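Local coordinates for protein response regulator (PDB 3N0R) that probably acts as a stress-response anti-anti-sigma factor, its sigma-like domain binding an anti-sigma factor under the control of a two-component receiver domain, at residues 152-161 with 268-276; 169-179 with 258-267. The protein carries 1 engineered substitution. All blocks are in the same frame, centred on the assembly; numbering follows the deposited sequence. Where two conformers were deposited one is given.

Contact 1: residues 152-161 with 268-276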
ATOM      1  N   GLN A 152       4.097 -13.196   5.694  1.00 16.58           N
ATOM      2  CA  GLN A 152       4.836 -12.627   6.811  1.00 17.96           C
ATOM      3  C   GLN A 152       6.289 -13.098   6.798  1.00 16.89           C
ATOM      4  O   GLN A 152       7.214 -12.316   7.034  1.00 16.98           O
ATOM      5  CB  GLN A 152       4.162 -12.990   8.131  1.00 21.97           C
ATOM      6  CG  GLN A 152       4.759 -12.303   9.343  1.00 27.21           C
ATOM      7  CD  GLN A 152       3.967 -12.584  10.603  1.00 33.03           C
ATOM      8  OE1 GLN A 152       2.874 -13.158  10.549  1.00 36.13           O
ATOM      9  NE2 GLN A 152       4.511 -12.182  11.744  1.00 34.86           N
ATOM     10  N   ALA A 153       6.491 -14.376   6.511  1.00 17.11           N
ATOM     11  CA  ALA A 153       7.836 -14.923   6.432  1.00 17.36           C
ATOM     12  C   ALA A 153       8.627 -14.262   5.305  1.00 15.68           C
ATOM     13  O   ALA A 153       9.802 -13.937   5.481  1.00 16.89           O
ATOM     14  CB  ALA A 153       7.798 -16.435   6.255  1.00 19.63           C
ATOM     15  N   GLU A 154       7.992 -14.068   4.146  1.00 15.16           N
ATOM     16  CA  GLU A 154       8.654 -13.422   3.004  1.00 15.49           C
ATOM     17  C   GLU A 154       9.054 -11.987   3.321  1.00 14.83           C
ATOM     18  O   GLU A 154      10.150 -11.534   2.972  1.00 16.11           O
ATOM     19  CB  GLU A 154       7.750 -13.451   1.767  1.00 17.29           C
ATOM     20  CG  GLU A 154       7.589 -14.837   1.210  1.00 18.75           C
ATOM     21  CD  GLU A 154       6.528 -14.946   0.141  1.00 21.32           C
ATOM     22  OE1 GLU A 154       6.012 -13.909  -0.323  1.00 23.14           O
ATOM     23  OE2 GLU A 154       6.197 -16.092  -0.230  1.00 23.41           O
ATOM     24  N   ILE A 155       8.146 -11.255   3.947  1.00 14.51           N
ATOM     25  CA  ILE A 155       8.420  -9.875   4.294  1.00 15.10           C
ATOM     26  C   ILE A 155       9.508  -9.789   5.368  1.00 15.08           C
ATOM     27  O   ILE A 155      10.444  -8.997   5.252  1.00 15.81           O
ATOM     28  CB  ILE A 155       7.127  -9.151   4.686  1.00 17.56           C
ATOM     29  CG1 ILE A 155       6.235  -9.036   3.443  1.00 20.60           C
ATOM     30  CG2 ILE A 155       7.444  -7.781   5.281  1.00 19.54           C
ATOM     31  CD1 ILE A 155       4.826  -8.643   3.721  1.00 23.54           C
ATOM     32  N   ASP A 156       9.423 -10.641   6.384  1.00 16.36           N
ATOM     33  CA  ASP A 156      10.426 -10.625   7.434  1.00 17.22           C
ATOM     34  C   ASP A 156      11.806 -11.006   6.872  1.00 16.72           C
ATOM     35  O   ASP A 156      12.835 -10.526   7.352  1.00 17.66           O
ATOM     36  CB  ASP A 156      10.014 -11.527   8.611  1.00 19.88           C
ATOM     37  CG  ASP A 156       8.839 -10.966   9.412  1.00 21.06           C
ATOM     38  OD1 ASP A 156       8.441  -9.801   9.201  1.00 24.34           O
ATOM     39  OD2 ASP A 156       8.312 -11.694  10.275  1.00 23.44           O
ATOM     40  N   ALA A 157      11.819 -11.838   5.828  1.00 16.72           N
ATOM     41  CA  ALA A 157      13.060 -12.281   5.178  1.00 17.19           C
ATOM     42  C   ALA A 157      13.712 -11.224   4.269  1.00 15.75           C
ATOM     43  O   ALA A 157      14.834 -11.423   3.794  1.00 16.47           O
ATOM     44  CB  ALA A 157      12.829 -13.584   4.408  1.00 18.67           C
ATOM     45  N   GLU A 158      13.027 -10.108   4.017  1.00 15.04           N
ATOM     46  CA  GLU A 158      13.637  -9.021   3.251  1.00 14.31           C
ATOM     47  C   GLU A 158      14.943  -8.579   3.887  1.00 14.14           C
ATOM     48  O   GLU A 158      15.060  -8.515   5.109  1.00 14.20           O
ATOM     49  CB  GLU A 158      12.679  -7.841   3.121  1.00 14.51           C
ATOM     50  CG  GLU A 158      11.526  -8.138   2.177  1.00 15.14           C
ATOM     51  CD  GLU A 158      10.491  -7.035   2.101  1.00 15.14           C
ATOM     52  OE1 GLU A 158      10.556  -6.059   2.880  1.00 16.04           O
ATOM     53  OE2 GLU A 158       9.594  -7.154   1.239  1.00 16.02           O
ATOM     54  N   LEU A 159      15.928  -8.263   3.061  1.00 14.75           N
ATOM     55  CA  LEU A 159      17.232  -7.877   3.591  1.00 15.18           C
ATOM     56  C   LEU A 159      17.196  -6.541   4.311  1.00 15.05           C
ATOM     57  O   LEU A 159      16.513  -5.597   3.886  1.00 15.79           O
ATOM     58  CB  LEU A 159      18.280  -7.817   2.484  1.00 16.84           C
ATOM     59  CG  LEU A 159      18.501  -9.128   1.740  1.00 19.38           C
ATOM     60  CD1 LEU A 159      19.615  -8.917   0.735  1.00 21.93           C
ATOM     61  CD2 LEU A 159      18.832 -10.251   2.711  1.00 19.59           C
ATOM     62  N   ALA A 160      17.946  -6.455   5.408  1.00 15.28           N
ATOM     63  CA  ALA A 160      18.110  -5.188   6.110  1.00 15.55           C
ATOM     64  C   ALA A 160      18.651  -4.146   5.144  1.00 15.47           C
ATOM     65  O   ALA A 160      19.573  -4.416   4.363  1.00 17.11           O
ATOM     66  CB  ALA A 160      19.063  -5.347   7.288  1.00 17.49           C
ATOM     67  N   THR A 161      18.099  -2.949   5.213  0.59 15.53           N
ATOM     68  CA  THR A 161      18.598  -1.877   4.378  0.59 17.29           C
ATOM     69  C   THR A 161      18.781  -0.606   5.189  0.59 15.17           C
ATOM     70  O   THR A 161      18.414  -0.540   6.370  0.59 16.11           O
ATOM     71  CB  THR A 161      17.692  -1.655   3.155  0.59 21.44           C
ATOM     72  OG1 THR A 161      18.335  -0.788   2.211  0.59 21.63           O
ATOM     73  CG2 THR A 161      16.339  -1.102   3.567  0.59 21.85           C
ATOM     74  N   LYS A 268       4.840  -2.051   8.651  1.00 16.84           N
ATOM     75  CA  LYS A 268       5.448  -3.287   8.163  0.75 17.28           C
ATOM     76  C   LYS A 268       4.993  -3.573   6.738  1.00 16.23           C
ATOM     77  O   LYS A 268       5.797  -3.934   5.880  1.00 16.44           O
ATOM     78  CB  LYS A 268       5.110  -4.486   9.057  0.75 18.92           C
ATOM     79  CG  LYS A 268       5.544  -5.821   8.444  0.75 20.90           C
ATOM     80  CD  LYS A 268       5.263  -7.019   9.351  0.75 23.77           C
ATOM     81  CE  LYS A 268       6.289  -7.131  10.468  0.75 24.67           C
ATOM     82  NZ  LYS A 268       6.526  -8.546  10.871  0.75 24.66           N
ATOM     83  N   ALA A 269       3.695  -3.417   6.491  1.00 15.11           N
ATOM     84  CA  ALA A 269       3.153  -3.709   5.167  1.00 14.93           C
ATOM     85  C   ALA A 269       3.688  -2.746   4.107  1.00 14.04           C
ATOM     86  O   ALA A 269       4.072  -3.184   3.023  1.00 14.50           O
ATOM     87  CB  ALA A 269       1.623  -3.691   5.191  1.00 16.27           C
ATOM     88  N   ALA A 270       3.687  -1.447   4.396  1.00 13.96           N
ATOM     89  CA  ALA A 270       4.143  -0.469   3.417  1.00 13.90           C
ATOM     90  C   ALA A 270       5.629  -0.646   3.107  1.00 13.65           C
ATOM     91  O   ALA A 270       6.035  -0.634   1.944  1.00 14.14           O
ATOM     92  CB  ALA A 270       3.844   0.943   3.891  1.00 15.46           C
ATOM     93  N   ILE A 271       6.441  -0.805   4.144  1.00 14.17           N
ATOM     94  CA  ILE A 271       7.862  -1.054   3.943  1.00 14.46           C
ATOM     95  C   ILE A 271       8.077  -2.375   3.204  1.00 14.56           C
ATOM     96  O   ILE A 271       8.896  -2.453   2.286  1.00 15.06           O
ATOM     97  CB  ILE A 271       8.627  -1.032   5.279  1.00 14.66           C
ATOM     98  CG1 ILE A 271       8.621   0.390   5.846  1.00 16.21           C
ATOM     99  CG2 ILE A 271      10.051  -1.566   5.106  1.00 15.99           C
ATOM    100  CD1 ILE A 271       9.241   0.515   7.224  1.00 17.23           C
ATOM    101  N   GLY A 272       7.329  -3.409   3.584  1.00 14.46           N
ATOM    102  CA  GLY A 272       7.428  -4.691   2.912  1.00 13.41           C
ATOM    103  C   GLY A 272       7.185  -4.605   1.418  1.00 14.01           C
ATOM    104  O   GLY A 272       7.885  -5.253   0.629  1.00 15.14           O
ATOM    105  N   GLN A 273       6.187  -3.826   1.012  1.00 13.72           N
ATOM    106  CA  GLN A 273       5.899  -3.666  -0.417  1.00 13.19           C
ATOM    107  C   GLN A 273       6.940  -2.813  -1.124  1.00 13.66           C
ATOM    108  O   GLN A 273       7.368  -3.151  -2.230  1.00 14.85           O
ATOM    109  CB  GLN A 273       4.505  -3.088  -0.642  1.00 14.21           C
ATOM    110  CG  GLN A 273       3.400  -4.043  -0.218  1.00 14.20           C
ATOM    111  CD  GLN A 273       3.513  -5.380  -0.906  1.00 13.86           C
ATOM    112  OE1 GLN A 273       4.025  -6.343  -0.332  1.00 15.48           O
ATOM    113  NE2 GLN A 273       3.054  -5.449  -2.157  1.00 14.45           N
ATOM    114  N   ALA A 274       7.337  -1.700  -0.510  1.00 13.79           N
ATOM    115  CA  ALA A 274       8.339  -0.835  -1.120  1.00 14.38           C
ATOM    116  C   ALA A 274       9.623  -1.601  -1.421  1.00 14.35           C
ATOM    117  O   ALA A 274      10.199  -1.456  -2.498  1.00 15.43           O
ATOM    118  CB  ALA A 274       8.622   0.350  -0.229  1.00 15.14           C
ATOM    119  N   LEU A 275      10.068  -2.416  -0.467  1.00 14.36           N
ATOM    120  CA  LEU A 275      11.299  -3.177  -0.648  1.00 15.28           C
ATOM    121  C   LEU A 275      11.121  -4.405  -1.537  1.00 15.67           C
ATOM    122  O   LEU A 275      12.089  -4.880  -2.125  1.00 18.45           O
ATOM    123  CB  LEU A 275      11.920  -3.563   0.695  1.00 15.47           C
ATOM    124  CG  LEU A 275      12.351  -2.372   1.548  1.00 16.20           C
ATOM    125  CD1 LEU A 275      12.880  -2.862   2.885  1.00 17.43           C
ATOM    126  CD2 LEU A 275      13.397  -1.556   0.810  1.00 18.37           C
ATOM    127  N   PHE A 276       9.896  -4.919  -1.633  1.00 14.81           N
ATOM    128  CA  PHE A 276       9.599  -5.985  -2.581  1.00 15.34           C
ATOM    129  C   PHE A 276       9.755  -5.474  -4.011  1.00 14.75           C
ATOM    130  O   PHE A 276      10.378  -6.134  -4.846  1.00 16.65           O
ATOM    131  CB  PHE A 276       8.185  -6.534  -2.351  1.00 15.92           C
ATOM    132  CG  PHE A 276       7.727  -7.503  -3.406  1.00 17.30           C
ATOM    133  CD1 PHE A 276       8.257  -8.780  -3.486  1.00 18.80           C
ATOM    134  CD2 PHE A 276       6.736  -7.140  -4.299  1.00 20.89           C
ATOM    135  CE1 PHE A 276       7.826  -9.667  -4.453  1.00 21.86           C
ATOM    136  CE2 PHE A 276       6.300  -8.020  -5.264  1.00 23.61           C
ATOM    137  CZ  PHE A 276       6.844  -9.288  -5.341  1.00 23.93           C
TER
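Ile155 packs straight onto the backbone of Gly272; their CA atoms, 5.5 Å apart, are the nearest pair of CA atoms across the segments. The axes of helices 152-156 and 268-276 cross at 68°, with a closest approach of 10.1 Å. The CG2 branch of Ile155, rather than CG1, does the touching: it lies anti to the backbone N and rests 3.9 Å from CA of Gly272, whose want of a side chain permits the approach. The same methyl also meets CG of Lys268. At one end of the contact the Lys268 chain bends at its last two torsions and crosses the Asp156 side chain at about a right angle. In the conformer described, one of two modelled for the lysine, NZ gives a salt bridge of 2.8 Å to OD1 of Asp156 on its syn lone pair. Beyond the helix end Glu158 reaches across to helix 268-276 with its chain extended past CG, laying its carboxyl group over the last turn. Its OE2 lies 2.6 Å from O of Gly272, so close that the acid probably carries a proton, while OE1 stands 3.6 Å from CB of Leu275. Farther along, in one of two conformers of Thr161, its CG2 and Leu275 CD1 meet tip to tip. Arg117 is salt-bridged to Glu154, hydrogen-bonded to Gln273 and lies against the Phe276 ring as a cation-pi partner, so helix 115-125 flanks both segments. The arrangement is an interdomain interface, the last helix of the sigma-like domain and its linker docking on the C-terminal helix of a receiver domain.

Contact 2: residues 169-179 with 258-267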
ATOM      1  N   GLU A 169       8.275  16.464  13.106  1.00 19.08           N
ATOM      2  CA  GLU A 169       7.525  16.313  14.352  1.00 20.20           C
ATOM      3  C   GLU A 169       8.266  15.292  15.202  1.00 19.40           C
ATOM      4  O   GLU A 169       8.378  14.143  14.810  1.00 18.93           O
ATOM      5  CB  GLU A 169       6.106  15.821  14.086  1.00 21.41           C
ATOM      6  CG  GLU A 169       5.194  16.813  13.408  1.00 26.94           C
ATOM      7  CD  GLU A 169       3.736  16.442  13.600  1.00 31.81           C
ATOM      8  OE1 GLU A 169       3.217  15.623  12.816  1.00 32.43           O
ATOM      9  OE2 GLU A 169       3.117  16.948  14.560  1.00 35.19           O
ATOM     10  N   PRO A 170       8.781  15.705  16.371  1.00 18.68           N
ATOM     11  CA  PRO A 170       9.740  14.811  17.032  1.00 19.15           C
ATOM     12  C   PRO A 170       9.171  13.487  17.544  1.00 18.03           C
ATOM     13  O   PRO A 170       9.862  12.476  17.437  1.00 17.72           O
ATOM     14  CB  PRO A 170      10.282  15.653  18.194  1.00 20.83           C
ATOM     15  CG  PRO A 170       9.291  16.730  18.386  1.00 22.35           C
ATOM     16  CD  PRO A 170       8.662  17.003  17.050  1.00 20.89           C
ATOM     17  N   VAL A 171       7.962  13.475  18.101  1.00 18.10           N
ATOM     18  CA  VAL A 171       7.401  12.215  18.583  1.00 18.66           C
ATOM     19  C   VAL A 171       7.166  11.266  17.411  1.00 17.19           C
ATOM     20  O   VAL A 171       7.430  10.066  17.507  1.00 17.55           O
ATOM     21  CB  VAL A 171       6.089  12.431  19.359  1.00 20.01           C
ATOM     22  CG1 VAL A 171       5.409  11.090  19.632  1.00 21.43           C
ATOM     23  CG2 VAL A 171       6.362  13.170  20.657  1.00 20.78           C
ATOM     24  N   ILE A 172       6.677  11.815  16.304  1.00 16.71           N
ATOM     25  CA  ILE A 172       6.441  11.039  15.099  1.00 17.32           C
ATOM     26  C   ILE A 172       7.752  10.490  14.531  1.00 15.88           C
ATOM     27  O   ILE A 172       7.827   9.326  14.159  1.00 15.85           O
ATOM     28  CB  ILE A 172       5.697  11.876  14.032  1.00 18.62           C
ATOM     29  CG1 ILE A 172       4.340  12.358  14.567  1.00 21.25           C
ATOM     30  CG2 ILE A 172       5.535  11.086  12.741  1.00 19.34           C
ATOM     31  CD1 ILE A 172       3.412  11.246  15.008  1.00 22.93           C
ATOM     32  N   ALA A 173       8.783  11.328  14.470  1.00 16.00           N
ATOM     33  CA  ALA A 173      10.081  10.895  13.965  1.00 16.15           C
ATOM     34  C   ALA A 173      10.618   9.743  14.805  1.00 16.32           C
ATOM     35  O   ALA A 173      11.114   8.743  14.274  1.00 16.78           O
ATOM     36  CB  ALA A 173      11.067  12.060  13.970  1.00 17.10           C
ATOM     37  N   ALA A 174      10.528   9.878  16.122  1.00 16.01           N
ATOM     38  CA  ALA A 174      11.012   8.836  17.025  1.00 17.47           C
ATOM     39  C   ALA A 174      10.187   7.555  16.895  1.00 16.21           C
ATOM     40  O   ALA A 174      10.742   6.453  16.950  1.00 16.80           O
ATOM     41  CB  ALA A 174      11.002   9.330  18.456  1.00 19.38           C
ATOM     42  N   ASP A 175       8.872   7.696  16.724  1.00 16.31           N
ATOM     43  CA  ASP A 175       7.991   6.543  16.572  1.00 17.54           C
ATOM     44  C   ASP A 175       8.365   5.763  15.321  1.00 16.33           C
ATOM     45  O   ASP A 175       8.437   4.531  15.346  1.00 16.91           O
ATOM     46  CB  ASP A 175       6.529   6.961  16.401  1.00 19.15           C
ATOM     47  CG  ASP A 175       5.863   7.416  17.681  1.00 21.47           C
ATOM     48  OD1 ASP A 175       6.394   7.190  18.788  1.00 23.19           O
ATOM     49  OD2 ASP A 175       4.762   8.002  17.566  1.00 21.77           O
ATOM     50  N   ILE A 176       8.560   6.460  14.203  1.00 15.83           N
ATOM     51  CA  ILE A 176       8.855   5.747  12.974  0.79 16.18           C
ATOM     52  C   ILE A 176      10.262   5.132  13.003  1.00 15.42           C
ATOM     53  O   ILE A 176      10.458   4.034  12.498  1.00 15.69           O
ATOM     54  CB  ILE A 176       8.561   6.589  11.696  0.79 17.14           C
ATOM     55  CG1 ILE A 176       8.541   5.694  10.451  0.79 17.43           C
ATOM     56  CG2 ILE A 176       9.555   7.697  11.521  0.79 18.00           C
ATOM     57  CD1 ILE A 176       7.447   4.642  10.454  0.79 18.82           C
ATOM     58  N   GLU A 177      11.225   5.811  13.626  1.00 14.94           N
ATOM     59  CA  GLU A 177      12.546   5.209  13.799  1.00 15.51           C
ATOM     60  C   GLU A 177      12.436   3.889  14.569  1.00 15.32           C
ATOM     61  O   GLU A 177      13.080   2.893  14.225  1.00 15.58           O
ATOM     62  CB  GLU A 177      13.506   6.159  14.528  1.00 17.49           C
ATOM     63  CG  GLU A 177      14.898   5.557  14.798  1.00 20.17           C
ATOM     64  CD  GLU A 177      14.974   4.776  16.112  1.00 22.22           C
ATOM     65  OE1 GLU A 177      14.092   4.950  16.983  1.00 23.21           O
ATOM     66  OE2 GLU A 177      15.919   3.972  16.280  1.00 26.44           O
ATOM     67  N   ALA A 178      11.611   3.879  15.611  1.00 14.73           N
ATOM     68  CA  ALA A 178      11.465   2.682  16.428  1.00 16.03           C
ATOM     69  C   ALA A 178      10.875   1.542  15.611  1.00 16.39           C
ATOM     70  O   ALA A 178      11.343   0.405  15.683  1.00 16.37           O
ATOM     71  CB  ALA A 178      10.603   2.969  17.643  1.00 17.70           C
ATOM     72  N   LEU A 179       9.849   1.851  14.821  1.00 15.37           N
ATOM     73  CA  LEU A 179       9.211   0.828  14.004  1.00 16.56           C
ATOM     74  C   LEU A 179      10.177   0.286  12.945  1.00 16.60           C
ATOM     75  O   LEU A 179      10.249  -0.918  12.713  1.00 18.19           O
ATOM     76  CB  LEU A 179       7.928   1.371  13.372  1.00 17.72           C
ATOM     77  CG  LEU A 179       6.819   1.673  14.386  1.00 20.73           C
ATOM     78  CD1 LEU A 179       5.631   2.335  13.697  1.00 23.24           C
ATOM     79  CD2 LEU A 179       6.377   0.405  15.089  1.00 23.22           C
ATOM     80  N   ILE A 258       1.972   5.914   4.437  1.00 16.78           N
ATOM     81  CA  ILE A 258       1.606   5.505   5.777  0.54 17.50           C
ATOM     82  C   ILE A 258       1.001   6.667   6.531  1.00 18.49           C
ATOM     83  O   ILE A 258       1.351   7.840   6.344  1.00 19.56           O
ATOM     84  CB  ILE A 258       2.789   4.946   6.588  0.54 18.05           C
ATOM     85  CG1 ILE A 258       3.921   5.961   6.673  0.54 18.93           C
ATOM     86  CG2 ILE A 258       3.282   3.636   5.994  0.54 17.92           C
ATOM     87  CD1 ILE A 258       5.070   5.490   7.554  0.54 20.13           C
ATOM     88  N   THR A 259       0.019   6.326   7.352  1.00 19.12           N
ATOM     89  CA  THR A 259      -0.697   7.311   8.132  1.00 19.44           C
ATOM     90  C   THR A 259      -0.045   7.496   9.493  1.00 21.51           C
ATOM     91  O   THR A 259       0.351   6.525  10.146  1.00 23.77           O
ATOM     92  CB  THR A 259      -2.150   6.859   8.347  1.00 20.65           C
ATOM     93  OG1 THR A 259      -2.752   6.628   7.066  1.00 20.74           O
ATOM     94  CG2 THR A 259      -2.947   7.907   9.109  1.00 22.56           C
ATOM     95  N   LYS A 260       0.080   8.750   9.909  1.00 21.80           N
ATOM     96  CA  LYS A 260       0.434   9.069  11.292  1.00 22.43           C
ATOM     97  C   LYS A 260      -0.838   9.569  11.987  1.00 25.29           C
ATOM     98  O   LYS A 260      -1.632  10.272  11.371  1.00 26.06           O
ATOM     99  CB  LYS A 260       1.550  10.122  11.345  1.00 22.93           C
ATOM    100  CG  LYS A 260       1.221  11.423  10.615  1.00 23.00           C
ATOM    101  CD  LYS A 260       2.282  12.502  10.825  1.00 24.11           C
ATOM    102  CE  LYS A 260       1.915  13.768  10.065  1.00 25.96           C
ATOM    103  NZ  LYS A 260       2.897  14.867  10.283  1.00 26.88           N
ATOM    104  N   PRO A 261      -1.059   9.188  13.262  1.00 25.70           N
ATOM    105  CA  PRO A 261      -0.211   8.321  14.094  1.00 24.75           C
ATOM    106  C   PRO A 261      -0.171   6.880  13.581  1.00 23.28           C
ATOM    107  O   PRO A 261      -1.109   6.423  12.931  1.00 25.14           O
ATOM    108  CB  PRO A 261      -0.892   8.377  15.464  1.00 26.93           C
ATOM    109  CG  PRO A 261      -2.320   8.669  15.160  1.00 28.11           C
ATOM    110  CD  PRO A 261      -2.305   9.569  13.955  1.00 27.23           C
ATOM    111  N   PHE A 262       0.906   6.171  13.902  1.00 22.03           N
ATOM    112  CA  PHE A 262       1.202   4.890  13.275  1.00 21.22           C
ATOM    113  C   PHE A 262       0.494   3.706  13.908  1.00 23.40           C
ATOM    114  O   PHE A 262       0.451   3.574  15.123  1.00 25.08           O
ATOM    115  CB  PHE A 262       2.715   4.650  13.279  1.00 20.88           C
ATOM    116  CG  PHE A 262       3.495   5.769  12.657  1.00 20.05           C
ATOM    117  CD1 PHE A 262       3.320   6.083  11.323  1.00 20.49           C
ATOM    118  CD2 PHE A 262       4.382   6.521  13.409  1.00 20.96           C
ATOM    119  CE1 PHE A 262       4.029   7.121  10.737  1.00 20.12           C
ATOM    120  CE2 PHE A 262       5.099   7.565  12.833  1.00 20.86           C
ATOM    121  CZ  PHE A 262       4.914   7.867  11.491  1.00 20.79           C
ATOM    122  N   GLN A 263      -0.046   2.838  13.061  1.00 25.50           N
ATOM    123  CA  GLN A 263      -0.403   1.491  13.475  1.00 27.51           C
ATOM    124  C   GLN A 263       0.708   0.617  12.930  1.00 25.44           C
ATOM    125  O   GLN A 263       0.918   0.587  11.723  1.00 25.05           O
ATOM    126  CB  GLN A 263      -1.744   1.071  12.880  1.00 31.23           C
ATOM    127  CG  GLN A 263      -2.939   1.692  13.574  1.00 35.62           C
ATOM    128  CD  GLN A 263      -4.252   1.144  13.059  1.00 39.14           C
ATOM    129  OE1 GLN A 263      -4.577   1.281  11.879  1.00 40.34           O
ATOM    130  NE2 GLN A 263      -5.016   0.507  13.943  1.00 40.69           N
ATOM    131  N   PRO A 264       1.438  -0.077  13.816  1.00 25.16           N
ATOM    132  CA  PRO A 264       2.655  -0.803  13.426  1.00 24.86           C
ATOM    133  C   PRO A 264       2.507  -1.737  12.226  1.00 22.41           C
ATOM    134  O   PRO A 264       3.404  -1.763  11.389  1.00 22.00           O
ATOM    135  CB  PRO A 264       3.007  -1.597  14.686  1.00 26.75           C
ATOM    136  CG  PRO A 264       2.471  -0.768  15.796  1.00 28.15           C
ATOM    137  CD  PRO A 264       1.200  -0.151  15.270  1.00 27.02           C
ATOM    138  N   GLU A 265       1.420  -2.495  12.136  1.00 21.02           N
ATOM    139  CA  GLU A 265       1.305  -3.458  11.047  1.00 20.15           C
ATOM    140  C   GLU A 265       1.214  -2.778   9.689  1.00 18.09           C
ATOM    141  O   GLU A 265       1.646  -3.344   8.687  1.00 18.01           O
ATOM    142  CB  GLU A 265       0.124  -4.406  11.261  1.00 22.46           C
ATOM    143  CG  GLU A 265       0.366  -5.464  12.336  1.00 27.73           C
ATOM    144  CD  GLU A 265       1.372  -6.527  11.900  1.00 33.15           C
ATOM    145  OE1 GLU A 265       0.997  -7.410  11.097  1.00 35.54           O
ATOM    146  OE2 GLU A 265       2.535  -6.485  12.363  1.00 35.53           O
ATOM    147  N   THR A 266       0.667  -1.562   9.645  1.00 18.06           N
ATOM    148  CA  THR A 266       0.575  -0.845   8.374  1.00 17.77           C
ATOM    149  C   THR A 266       1.949  -0.390   7.899  1.00 17.72           C
ATOM    150  O   THR A 266       2.198  -0.328   6.702  1.00 17.34           O
ATOM    151  CB  THR A 266      -0.363   0.378   8.441  1.00 19.13           C
ATOM    152  OG1 THR A 266       0.227   1.419   9.232  1.00 21.76           O
ATOM    153  CG2 THR A 266      -1.726  -0.018   8.993  1.00 20.75           C
ATOM    154  N   VAL A 267       2.837  -0.083   8.842  1.00 18.10           N
ATOM    155  CA  VAL A 267       4.202   0.297   8.504  1.00 17.53           C
ATOM    156  C   VAL A 267       4.980  -0.911   7.981  1.00 17.23           C
ATOM    157  O   VAL A 267       5.700  -0.813   6.980  1.00 17.49           O
ATOM    158  CB  VAL A 267       4.897   0.927   9.710  1.00 19.17           C
ATOM    159  CG1 VAL A 267       6.361   1.205   9.399  1.00 20.22           C
ATOM    160  CG2 VAL A 267       4.175   2.209  10.094  1.00 20.25           C
TER
HETATM  161  O   HOH W   1       2.352   7.570  16.068  1.00 33.06           O
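Leu179 and Pro264 face each other with CA atoms 6.8 Å apart, at the far end of an approach in which helix 170-179 runs beside a bent chain: strand 258-259, a loop turned by the cis peptide before Pro261, and the first turn of helix 264-267. Further back, Ile176 and Phe262 stand 7.7 Å apart at CA. The aromatic ring fills the gap. In the conformer described, one of two, CD1 of Ile176 sits over one face of the Phe262 ring, 4.2 Å from the centroid and 11° off the normal, a CH-pi contact; O of Ile172 and CB of Asp175 come to the edge near the ring plane, and Ile172 CG2 presses on CZ at 3.5 Å. This is the strand-to-helix connection of a receiver domain, where the lysine preceding the cis proline points at the phosphorylation site: Lys260 NZ is salt-bridged to Asp212, the predicted phosphoacceptor, unmodified here. With the chain extended beyond CG, Lys260 NZ makes a second salt bridge, 2.7 Å to OE1 of Glu169; the ammonium arrives on the anti side, 22° out of the carboxylate plane. Leu179 splits its methyls, CD1 meeting CB of Phe262 at 3.7 Å as well as Val267 CG2, and CD2 turning to the Pro264 ring. A water accepts from Phe262 N and donates to Asp175 OD2, linking the loop backbone to the helix on the other side of the ring plane from Ile176 CD1.

From the N terminus the chain first forms the helices of the sigma-like part, ending in helix 141-156. Contact 1 opens at 152-161, at the end of that part, and closes only at 268-276, along the rest of helix 264-277, so its loop takes in the whole receiver sheet. Contact 2 starts at 169-179, on the receiver's first helix, and closes at 258-267, on its last strand and the start of the same helix 264-277. It is thus nested within contact 1, and the two do not cross. Helix 264-277 serves both, its first turn tied to helix 170-182 and the remainder to the sigma-like part. Between them Ala270 CB packs on CG2 of Ile258, in one of that residue's two conformers.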